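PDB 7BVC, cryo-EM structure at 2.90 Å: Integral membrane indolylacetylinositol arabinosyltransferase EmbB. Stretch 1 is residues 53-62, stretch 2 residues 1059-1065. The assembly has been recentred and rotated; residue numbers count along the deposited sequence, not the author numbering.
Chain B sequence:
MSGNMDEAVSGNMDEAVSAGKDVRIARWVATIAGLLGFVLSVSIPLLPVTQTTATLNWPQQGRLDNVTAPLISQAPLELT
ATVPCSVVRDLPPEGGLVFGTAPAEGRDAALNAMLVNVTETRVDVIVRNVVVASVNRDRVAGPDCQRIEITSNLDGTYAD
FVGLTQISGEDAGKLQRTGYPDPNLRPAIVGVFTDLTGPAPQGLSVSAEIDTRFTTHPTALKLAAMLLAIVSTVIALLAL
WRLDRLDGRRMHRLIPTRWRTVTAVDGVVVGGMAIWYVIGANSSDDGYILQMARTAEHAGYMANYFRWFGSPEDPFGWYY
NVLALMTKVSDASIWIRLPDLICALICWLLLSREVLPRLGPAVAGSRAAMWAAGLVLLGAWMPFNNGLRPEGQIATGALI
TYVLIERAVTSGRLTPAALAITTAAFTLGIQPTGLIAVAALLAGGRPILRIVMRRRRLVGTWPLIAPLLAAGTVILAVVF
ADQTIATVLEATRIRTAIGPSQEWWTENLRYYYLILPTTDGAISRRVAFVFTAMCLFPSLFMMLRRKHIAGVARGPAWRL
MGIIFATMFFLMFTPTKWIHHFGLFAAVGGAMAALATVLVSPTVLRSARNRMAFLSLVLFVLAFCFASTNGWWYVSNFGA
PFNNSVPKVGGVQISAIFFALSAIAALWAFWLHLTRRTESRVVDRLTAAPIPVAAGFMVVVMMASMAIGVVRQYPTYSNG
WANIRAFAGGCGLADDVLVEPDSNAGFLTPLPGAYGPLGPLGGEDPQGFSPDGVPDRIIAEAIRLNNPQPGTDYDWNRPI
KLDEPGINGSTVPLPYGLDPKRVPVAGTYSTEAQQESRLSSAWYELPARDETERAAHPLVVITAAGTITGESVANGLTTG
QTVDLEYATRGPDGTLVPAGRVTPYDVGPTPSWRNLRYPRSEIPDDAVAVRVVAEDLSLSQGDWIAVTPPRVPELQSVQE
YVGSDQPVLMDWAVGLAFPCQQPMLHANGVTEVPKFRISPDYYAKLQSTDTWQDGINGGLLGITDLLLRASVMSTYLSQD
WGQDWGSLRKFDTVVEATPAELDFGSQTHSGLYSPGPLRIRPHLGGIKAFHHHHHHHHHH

Stretch 1, residues 53-62: TATLNWPQQG
Stretch 2 (1059-1065) PAELDFG

Two pieces of one chain, about a thousand residues apart in sequence, meet here as two weakly bonded strands running roughly antiparallel and bury 513 Å² between them. The strand directions differ by 154°, and the axes approach to 4.8 Å. The register sets Thr53 against Gly1065, Ala54 against Phe1064, Thr55 against Asp1063 and Leu56 against Leu1062, with CA-CA separations of 5.1, 4.7, 5.2 and 4.9 Å.

Thr53 gives up the most surface. With phi/psi of -99/179 it sends N to Gly1065 O in a nearly straight hydrogen bond of 2.9 Å (167° at the hydrogen). Its chi1 is p, which brings OG1 to 3.2 Å from Gly1065 O. The glycine, fully extended at 179/180, leaves room for this: an ideal CB there would lie 3.0 Å from Thr53 OG1, a clash. Thr53 O lies 3.3 Å from Phe1064 CD1, oblique to the ring.

Asp1063 is next in covered area. At -51/148 it offers its carbonyl to Thr55, whose N reaches Asp1063 O at 2.9 Å, with a more bent angle of 146°. Asp1063 O also receives a CA-H...O contact from Ala54 CA at 3.3 Å, so one acceptor serves two successive residues. The Asp1063 side chain (chi1 m, chi2 -30°) shares a sheet face with Thr55 (-139/138, chi1 m) and Thr53. Ala54 (-161/140) points to the other face with Phe1064 (-121/175, chi1 m, chi2 -38°), and its CB meets the edge of the ring, 4.0 Å from Phe1064 CE1.

Next in the register, Leu1062 takes a positive phi (59/71; rotamer m, p), and its CA makes a second CA-H...O contact, 3.2 Å to Thr55 O. Leu56 (-114/121; t, p) then packs CD1 on Ala1060 CB at 3.6 Å, a small apolar patch beside the ladder. Ala1060, at -93/-166, points its CB toward stretch 1.

Glu1061 covers the third-largest area, yet its contacts are loose. It sits at -123/-25 with chi angles m, t and 39°; its CB points sideways, but the carboxylate comes nearer and places OE1 3.6 Å from Gln61 NE2. Gln60, with a positive phi and negative psi (63/-62), the values of a classic gamma turn, and chi angles m, m and 18°, points toward stretch 2 and lays NE2 3.5 Å from Ala1060 CB. It is the middle residue of this turn, closed by the hydrogen bond from Gln61 N to Pro59 O at 2.7 Å. Both hydrogen bonds across the contact are backbone to backbone; no side-chain hydrogen bond across it is established.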

# COMPACT_ATOMS: atom_id res chain seq x y z
N THR B 53 -34.85 -11.90 -27.44
CA THR B 53 -33.65 -11.87 -28.25
C THR B 53 -33.55 -10.56 -29.02
O THR B 53 -34.42 -9.69 -28.94
CB THR B 53 -33.63 -13.07 -29.20
OG1 THR B 53 -34.82 -13.06 -30.00
CG2 THR B 53 -33.57 -14.37 -28.42
N ALA B 54 -32.47 -10.42 -29.78
CA ALA B 54 -32.25 -9.22 -30.58
C ALA B 54 -31.23 -9.54 -31.66
O ALA B 54 -30.25 -10.25 -31.41
CB ALA B 54 -31.76 -8.05 -29.72
N THR B 55 -31.46 -9.02 -32.86
CA THR B 55 -30.61 -9.27 -34.00
C THR B 55 -30.43 -7.97 -34.78
O THR B 55 -31.39 -7.21 -34.97
CB THR B 55 -31.20 -10.35 -34.91
OG1 THR B 55 -31.40 -11.55 -34.15
CG2 THR B 55 -30.26 -10.66 -36.07
N LEU B 56 -29.20 -7.73 -35.23
CA LEU B 56 -28.84 -6.53 -35.96
C LEU B 56 -28.45 -6.89 -37.39
O LEU B 56 -27.57 -7.73 -37.61
CB LEU B 56 -27.68 -5.81 -35.27
CG LEU B 56 -26.84 -4.86 -36.13
CD1 LEU B 56 -27.61 -3.58 -36.41
CD2 LEU B 56 -25.52 -4.55 -35.45
N ASN B 57 -29.13 -6.35 -38.39
CA ASN B 57 -28.78 -6.63 -39.80
C ASN B 57 -28.33 -5.37 -40.50
O ASN B 57 -28.55 -4.35 -39.98
CB ASN B 57 -29.99 -7.14 -40.54
CG ASN B 57 -30.55 -8.31 -39.79
OD1 ASN B 57 -30.22 -8.48 -38.64
ND2 ASN B 57 -31.35 -9.13 -40.42
N TRP B 58 -27.74 -5.45 -41.68
CA TRP B 58 -27.34 -4.18 -42.32
C TRP B 58 -27.32 -4.37 -43.81
O TRP B 58 -26.40 -4.89 -44.29
CB TRP B 58 -25.99 -3.73 -41.79
CG TRP B 58 -25.47 -2.52 -42.47
CD1 TRP B 58 -25.87 -1.23 -42.31
CD2 TRP B 58 -24.40 -2.48 -43.42
NE1 TRP B 58 -25.14 -0.41 -43.10
CE2 TRP B 58 -24.23 -1.15 -43.79
CE3 TRP B 58 -23.59 -3.45 -44.00
CZ2 TRP B 58 -23.27 -0.77 -44.71
CZ3 TRP B 58 -22.63 -3.07 -44.90
CH2 TRP B 58 -22.48 -1.75 -45.25
N PRO B 59 -28.28 -3.87 -44.59
CA PRO B 59 -28.38 -2.46 -44.88
C PRO B 59 -29.68 -1.72 -44.50
O PRO B 59 -29.87 -0.68 -44.99
CB PRO B 59 -28.12 -2.61 -46.38
CG PRO B 59 -28.89 -3.83 -46.75
CD PRO B 59 -29.11 -4.61 -45.48
N GLN B 60 -30.50 -2.27 -43.62
CA GLN B 60 -31.74 -1.64 -43.08
C GLN B 60 -32.83 -1.36 -44.13
O GLN B 60 -33.91 -1.93 -44.03
CB GLN B 60 -31.42 -0.44 -42.21
CG GLN B 60 -30.21 -0.62 -41.32
CD GLN B 60 -30.55 -1.45 -40.12
OE1 GLN B 60 -31.54 -2.13 -40.10
NE2 GLN B 60 -29.72 -1.42 -39.12
N GLN B 61 -32.57 -0.51 -45.12
CA GLN B 61 -33.60 -0.12 -46.08
C GLN B 61 -33.00 0.11 -47.45
O GLN B 61 -33.29 1.10 -48.13
CB GLN B 61 -34.34 1.12 -45.60
CG GLN B 61 -34.98 0.98 -44.22
CD GLN B 61 -36.10 -0.04 -44.19
OE1 GLN B 61 -36.65 -0.42 -45.23
NE2 GLN B 61 -36.45 -0.49 -42.99
N GLY B 62 -32.13 -0.80 -47.88
CA GLY B 62 -31.53 -0.70 -49.19
C GLY B 62 -30.64 0.51 -49.38
O GLY B 62 -30.40 0.92 -50.52
N PRO B 1059 -29.07 5.44 -35.45
CA PRO B 1059 -29.26 4.14 -34.79
C PRO B 1059 -29.93 3.11 -35.68
O PRO B 1059 -30.51 3.41 -36.73
CB PRO B 1059 -30.14 4.49 -33.59
CG PRO B 1059 -29.86 5.93 -33.32
CD PRO B 1059 -29.64 6.54 -34.67
N ALA B 1060 -29.84 1.85 -35.24
CA ALA B 1060 -30.35 0.70 -35.97
C ALA B 1060 -31.78 0.38 -35.53
O ALA B 1060 -32.45 1.18 -34.87
CB ALA B 1060 -29.42 -0.50 -35.78
N GLU B 1061 -32.27 -0.81 -35.89
CA GLU B 1061 -33.65 -1.20 -35.61
C GLU B 1061 -33.80 -2.48 -34.80
O GLU B 1061 -34.83 -2.64 -34.13
CB GLU B 1061 -34.44 -1.34 -36.92
CG GLU B 1061 -34.92 -0.01 -37.47
CD GLU B 1061 -35.12 -0.04 -38.98
OE1 GLU B 1061 -35.61 -1.06 -39.49
OE2 GLU B 1061 -34.78 0.97 -39.64
N LEU B 1062 -32.83 -3.39 -34.83
CA LEU B 1062 -32.77 -4.49 -33.87
C LEU B 1062 -33.99 -5.41 -33.87
O LEU B 1062 -34.80 -5.35 -32.94
CB LEU B 1062 -32.56 -3.95 -32.46
CG LEU B 1062 -31.14 -3.65 -32.02
CD1 LEU B 1062 -30.58 -2.42 -32.71
CD2 LEU B 1062 -31.13 -3.47 -30.51
N ASP B 1063 -34.17 -6.21 -34.92
CA ASP B 1063 -35.27 -7.18 -34.96
C ASP B 1063 -35.29 -8.02 -33.69
O ASP B 1063 -34.25 -8.31 -33.09
CB ASP B 1063 -35.14 -8.08 -36.18
CG ASP B 1063 -35.39 -7.34 -37.48
OD1 ASP B 1063 -36.17 -6.37 -37.47
OD2 ASP B 1063 -34.81 -7.74 -38.51
N PHE B 1064 -36.49 -8.43 -33.27
CA PHE B 1064 -36.71 -9.04 -31.97
C PHE B 1064 -37.30 -10.44 -32.09
O PHE B 1064 -37.64 -10.91 -33.18
CB PHE B 1064 -37.62 -8.16 -31.10
CG PHE B 1064 -36.96 -6.92 -30.59
CD1 PHE B 1064 -35.63 -6.94 -30.18
CD2 PHE B 1064 -37.66 -5.73 -30.52
CE1 PHE B 1064 -35.02 -5.79 -29.72
CE2 PHE B 1064 -37.05 -4.58 -30.05
CZ PHE B 1064 -35.73 -4.61 -29.65
N GLY B 1065 -37.42 -11.10 -30.94
CA GLY B 1065 -37.98 -12.44 -30.86
C GLY B 1065 -37.96 -12.91 -29.43
O GLY B 1065 -37.49 -12.21 -28.53